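Local coordinates for protein nitrite oxidoreductase subunit A (Kuenenia stuttgartiensis, PDB 7B04) that belongs to the molybdopterin oxidoreductase family as a NarG-like subunit that holds a molybdenum atom, two MD1 groups and an iron/sulfur cluster, at residues G205-M210 and E621-I625; E612-Y616 and H641-P645. All coordinates share one frame; numbering follows the deposited sequence.

Both interactions lie on the same side of the chain's centre, with centres about 9 Å apart, and both draw on the chain around helix 615-618. Interaction 1, about 25 Å from the chain's centre and only partly buried, sets the start of helix 208-213 against the loop that leaves helix 615-618. Interaction 2, about 17 Å from that centre and wholly buried, sets helix 615-618 and the residues leading into it against the loop before strand 648-652. The outer contact mixes a tyrosine-carboxylate bond with proline and methionine packing; the inner one is a proline on a tyrosine face beside a glutamate. Met210 touches both, its side chain also packing on Pro643 and Ser644.

Interaction 1: residues G205-M210 and E621-I625; sequences GYPKEM and ERPLI
Tyr206 OH donates a hydrogen bond of 3.0 Å to Glu621 OE2, the one clear hydrogen bond between 205-210 and 621-625. The hydroxyl meets the carboxylate from above its plane, 41° out of it, and the phenol ring is turned 55° against that plane. Glu621 OE1 accepts from the backbone N of Thr646, which ties down both oxygens. Glu621 CG lies in the ring plane at its edge, 3.4 Å from Tyr206 CE1.

Arg622 curls back on its own segment: NH1 gives a 2.8 Å bond to Glu621 O, in the plane of the guanidinium. One face of that group lies against the backbone of Gly205 and Tyr206.

In the apolar part, Pro207 CD rests 3.6 Å from Arg622 CD, and Pro207 CG touches Pro623 CD and, at 4.1 Å, Ile625 CD1. Met210 SD lies 3.5 Å from Pro623 CD, while a bend at the last torsion (chi3 71°) brings Met210 CE beside Glu621 CG.

Gly205, with positive phi, follows helix 195-204, and Pro207 is the N-cap of helix 208-213; the turn between these helices packs on the loop from helix 615-618 to strand 625-627, where Ile625 also touches strand 633-635.

Interaction 2: residues E612-Y616 and H641-P645; sequences EEVAY and HMPSP
Pro643 lies over one face of the Tyr616 ring, pointing its CG at the ring in a CH-pi contact: CG is 3.8 Å from the ring centroid and 28° off the ring normal. The contact is offset toward the rim at the root of the ring, where Pro643 CG comes 3.4 Å from Tyr616 CG. The neighbouring CB also rests on Tyr616 CG, and Pro643 CD lies 3.9 Å from Tyr616 CD1; the two side chains cross at about a right angle. Tyr616 CG stands anti to its own carbonyl carbon (chi1 -64°), and this sends the ring from helix 615-618 across to the loop. At its far end the hydroxyl comes beside His641, with OH 3.1 Å from His641 O and close to His641 CB as well. The imidazole itself leads away, giving NE2 to Leu1070 O and meeting the ring of Phe1087 edge-to-face.

The contact lies by the mixed sheet of this molybdopterin oxidoreductase: 641-645 leads into its inner strand 648-652, and Glu612 is bonded through its backbone to Asn266 of strand 265-266, an outermost strand within this chain.

Glu612 is fully extended, its CG anti to the backbone N (chi1 176°), and it reaches across Pro643, with OE2 near Pro643 CB. Its carboxylate is held chiefly by Lys223 of strand 222-226: OE1 makes a salt bridge with Lys223 NZ, which also bonds Ser644 O. One ammonium group thus links the two segments, and its charge would be expected to favour an ionised Glu612. Ser644 OG is 3.7 Å from Glu612 OE1 and bonds instead to Arg220 O. Next to Pro643 in the chain, Met642 touches Arg213 of helix 208-213.

Interaction 1: residues G205-M210 and E621-I625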
# COMPACT_ATOMS: atom_id res chain seq x y z
N GLY B 205 17.94 24.65 -31.58
CA GLY B 205 16.86 23.92 -32.21
C GLY B 205 15.47 24.17 -31.64
O GLY B 205 14.52 23.50 -32.07
N TYR B 206 15.33 25.10 -30.71
CA TYR B 206 14.02 25.37 -30.14
C TYR B 206 13.15 26.13 -31.14
O TYR B 206 13.66 26.98 -31.88
CB TYR B 206 14.15 26.17 -28.84
CG TYR B 206 14.81 25.42 -27.72
CD1 TYR B 206 14.10 24.51 -26.94
CD2 TYR B 206 16.16 25.61 -27.43
CE1 TYR B 206 14.70 23.82 -25.91
CE2 TYR B 206 16.77 24.92 -26.39
CZ TYR B 206 16.04 24.03 -25.64
OH TYR B 206 16.65 23.34 -24.61
N PRO B 207 11.85 25.84 -31.20
CA PRO B 207 10.97 26.56 -32.12
C PRO B 207 10.92 28.05 -31.80
O PRO B 207 11.13 28.48 -30.66
CB PRO B 207 9.60 25.90 -31.89
CG PRO B 207 9.92 24.56 -31.31
CD PRO B 207 11.14 24.77 -30.48
N LYS B 208 10.63 28.85 -32.84
CA LYS B 208 10.55 30.29 -32.67
C LYS B 208 9.41 30.68 -31.74
O LYS B 208 9.50 31.69 -31.03
CB LYS B 208 10.36 30.96 -34.04
CG LYS B 208 10.92 32.36 -34.20
CD LYS B 208 9.94 33.24 -34.98
CE LYS B 208 10.35 34.70 -34.99
NZ LYS B 208 10.34 35.34 -33.66
N GLU B 209 8.33 29.89 -31.73
CA GLU B 209 7.21 30.17 -30.85
C GLU B 209 7.60 30.05 -29.38
O GLU B 209 7.14 30.83 -28.54
CB GLU B 209 6.05 29.22 -31.18
CG GLU B 209 5.45 29.44 -32.56
CD GLU B 209 6.22 28.74 -33.66
OE1 GLU B 209 7.19 28.02 -33.34
OE2 GLU B 209 5.86 28.91 -34.84
N MET B 210 8.46 29.08 -29.05
CA MET B 210 8.91 28.94 -27.67
C MET B 210 9.88 30.04 -27.28
O MET B 210 9.95 30.41 -26.10
CB MET B 210 9.56 27.57 -27.46
CG MET B 210 8.59 26.41 -27.52
SD MET B 210 9.42 24.83 -27.26
CE MET B 210 9.84 24.94 -25.52
N GLU B 621 10.66 18.73 -25.21
CA GLU B 621 10.73 20.19 -25.17
C GLU B 621 10.21 20.83 -26.46
O GLU B 621 10.76 21.81 -26.96
CB GLU B 621 12.16 20.65 -24.87
CG GLU B 621 12.24 22.05 -24.32
CD GLU B 621 13.15 22.13 -23.13
OE1 GLU B 621 12.63 22.40 -22.04
OE2 GLU B 621 14.37 21.91 -23.29
N ARG B 622 9.13 20.27 -27.02
CA ARG B 622 8.52 20.81 -28.23
C ARG B 622 7.00 20.84 -28.07
O ARG B 622 6.42 19.94 -27.44
CB ARG B 622 8.90 19.98 -29.47
CG ARG B 622 10.40 19.85 -29.69
CD ARG B 622 11.04 21.19 -30.05
NE ARG B 622 12.45 21.05 -30.41
CZ ARG B 622 13.45 21.16 -29.55
NH1 ARG B 622 13.22 21.42 -28.27
NH2 ARG B 622 14.70 21.02 -29.97
N PRO B 623 6.33 21.85 -28.62
CA PRO B 623 4.87 21.83 -28.70
C PRO B 623 4.42 20.87 -29.80
O PRO B 623 5.23 20.29 -30.52
CB PRO B 623 4.51 23.28 -29.04
CG PRO B 623 5.75 24.08 -28.74
CD PRO B 623 6.88 23.15 -29.04
N LEU B 624 3.10 20.73 -29.93
CA LEU B 624 2.54 19.88 -30.98
C LEU B 624 2.60 20.65 -32.29
O LEU B 624 1.73 21.45 -32.62
CB LEU B 624 1.11 19.46 -30.65
CG LEU B 624 0.32 18.74 -31.76
CD1 LEU B 624 1.06 17.53 -32.29
CD2 LEU B 624 -1.05 18.35 -31.25
N ILE B 625 3.67 20.41 -33.04
CA ILE B 625 3.85 20.97 -34.37
C ILE B 625 4.03 19.80 -35.32
O ILE B 625 4.96 18.99 -35.14
CB ILE B 625 5.06 21.91 -34.44
CG1 ILE B 625 5.02 22.95 -33.32
CG2 ILE B 625 5.10 22.59 -35.81
CD1 ILE B 625 6.35 23.61 -33.07

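Interaction 2: residues E612-Y616 and H641-P645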
# COMPACT_ATOMS: atom_id res chain seq x y z
N GLU B 612 3.10 27.22 -16.78
CA GLU B 612 3.45 26.35 -17.89
C GLU B 612 3.10 24.91 -17.52
O GLU B 612 3.08 24.54 -16.34
CB GLU B 612 4.94 26.46 -18.25
CG GLU B 612 5.41 25.50 -19.35
CD GLU B 612 6.88 25.66 -19.68
OE1 GLU B 612 7.50 26.63 -19.19
OE2 GLU B 612 7.42 24.81 -20.42
N GLU B 613 2.83 24.10 -18.54
CA GLU B 613 2.57 22.68 -18.38
C GLU B 613 3.86 21.89 -18.54
O GLU B 613 4.65 22.14 -19.45
CB GLU B 613 1.53 22.20 -19.38
CG GLU B 613 0.53 21.22 -18.80
CD GLU B 613 1.17 19.92 -18.36
OE1 GLU B 613 2.19 19.54 -18.96
OE2 GLU B 613 0.66 19.29 -17.41
N VAL B 614 4.06 20.91 -17.65
CA VAL B 614 5.29 20.14 -17.65
C VAL B 614 5.40 19.25 -18.88
O VAL B 614 6.51 18.97 -19.36
CB VAL B 614 5.38 19.31 -16.35
CG1 VAL B 614 6.62 18.43 -16.34
CG2 VAL B 614 5.36 20.22 -15.13
N ALA B 615 4.27 18.80 -19.44
CA ALA B 615 4.31 17.78 -20.50
C ALA B 615 5.10 18.25 -21.72
O ALA B 615 5.63 17.41 -22.46
CB ALA B 615 2.90 17.38 -20.92
N TYR B 616 5.19 19.56 -21.95
CA TYR B 616 5.99 20.04 -23.07
C TYR B 616 7.44 19.64 -22.92
O TYR B 616 8.09 19.23 -23.89
CB TYR B 616 5.85 21.56 -23.20
CG TYR B 616 4.44 21.99 -23.53
CD1 TYR B 616 3.95 21.87 -24.83
CD2 TYR B 616 3.60 22.49 -22.55
CE1 TYR B 616 2.66 22.25 -25.14
CE2 TYR B 616 2.31 22.88 -22.85
CZ TYR B 616 1.84 22.76 -24.15
OH TYR B 616 0.56 23.14 -24.45
N HIS B 641 -1.23 28.17 -24.31
CA HIS B 641 -0.54 26.98 -23.81
C HIS B 641 0.95 26.97 -24.17
O HIS B 641 1.62 25.97 -23.91
CB HIS B 641 -1.18 25.71 -24.39
CG HIS B 641 -2.64 25.56 -24.10
ND1 HIS B 641 -3.13 24.63 -23.21
CD2 HIS B 641 -3.72 26.20 -24.60
CE1 HIS B 641 -4.44 24.72 -23.16
NE2 HIS B 641 -4.83 25.66 -24.00
N MET B 642 1.48 28.05 -24.74
CA MET B 642 2.81 27.97 -25.35
C MET B 642 3.88 27.88 -24.27
O MET B 642 3.92 28.70 -23.35
CB MET B 642 3.06 29.19 -26.24
CG MET B 642 4.28 29.05 -27.14
SD MET B 642 4.19 27.61 -28.22
CE MET B 642 2.90 28.11 -29.36
N PRO B 643 4.78 26.89 -24.35
CA PRO B 643 5.87 26.79 -23.38
C PRO B 643 7.11 27.58 -23.78
O PRO B 643 7.13 28.22 -24.83
CB PRO B 643 6.17 25.28 -23.35
CG PRO B 643 5.88 24.86 -24.76
CD PRO B 643 4.71 25.70 -25.22
N SER B 644 8.14 27.53 -22.95
CA SER B 644 9.42 28.16 -23.18
C SER B 644 10.52 27.15 -22.91
O SER B 644 10.31 26.16 -22.22
CB SER B 644 9.60 29.40 -22.28
OG SER B 644 9.69 29.03 -20.91
N PRO B 645 11.72 27.37 -23.47
CA PRO B 645 12.82 26.43 -23.23
C PRO B 645 13.16 26.31 -21.75
O PRO B 645 13.12 27.29 -21.00
CB PRO B 645 13.98 27.05 -24.02
CG PRO B 645 13.33 27.86 -25.08
CD PRO B 645 12.08 28.41 -24.45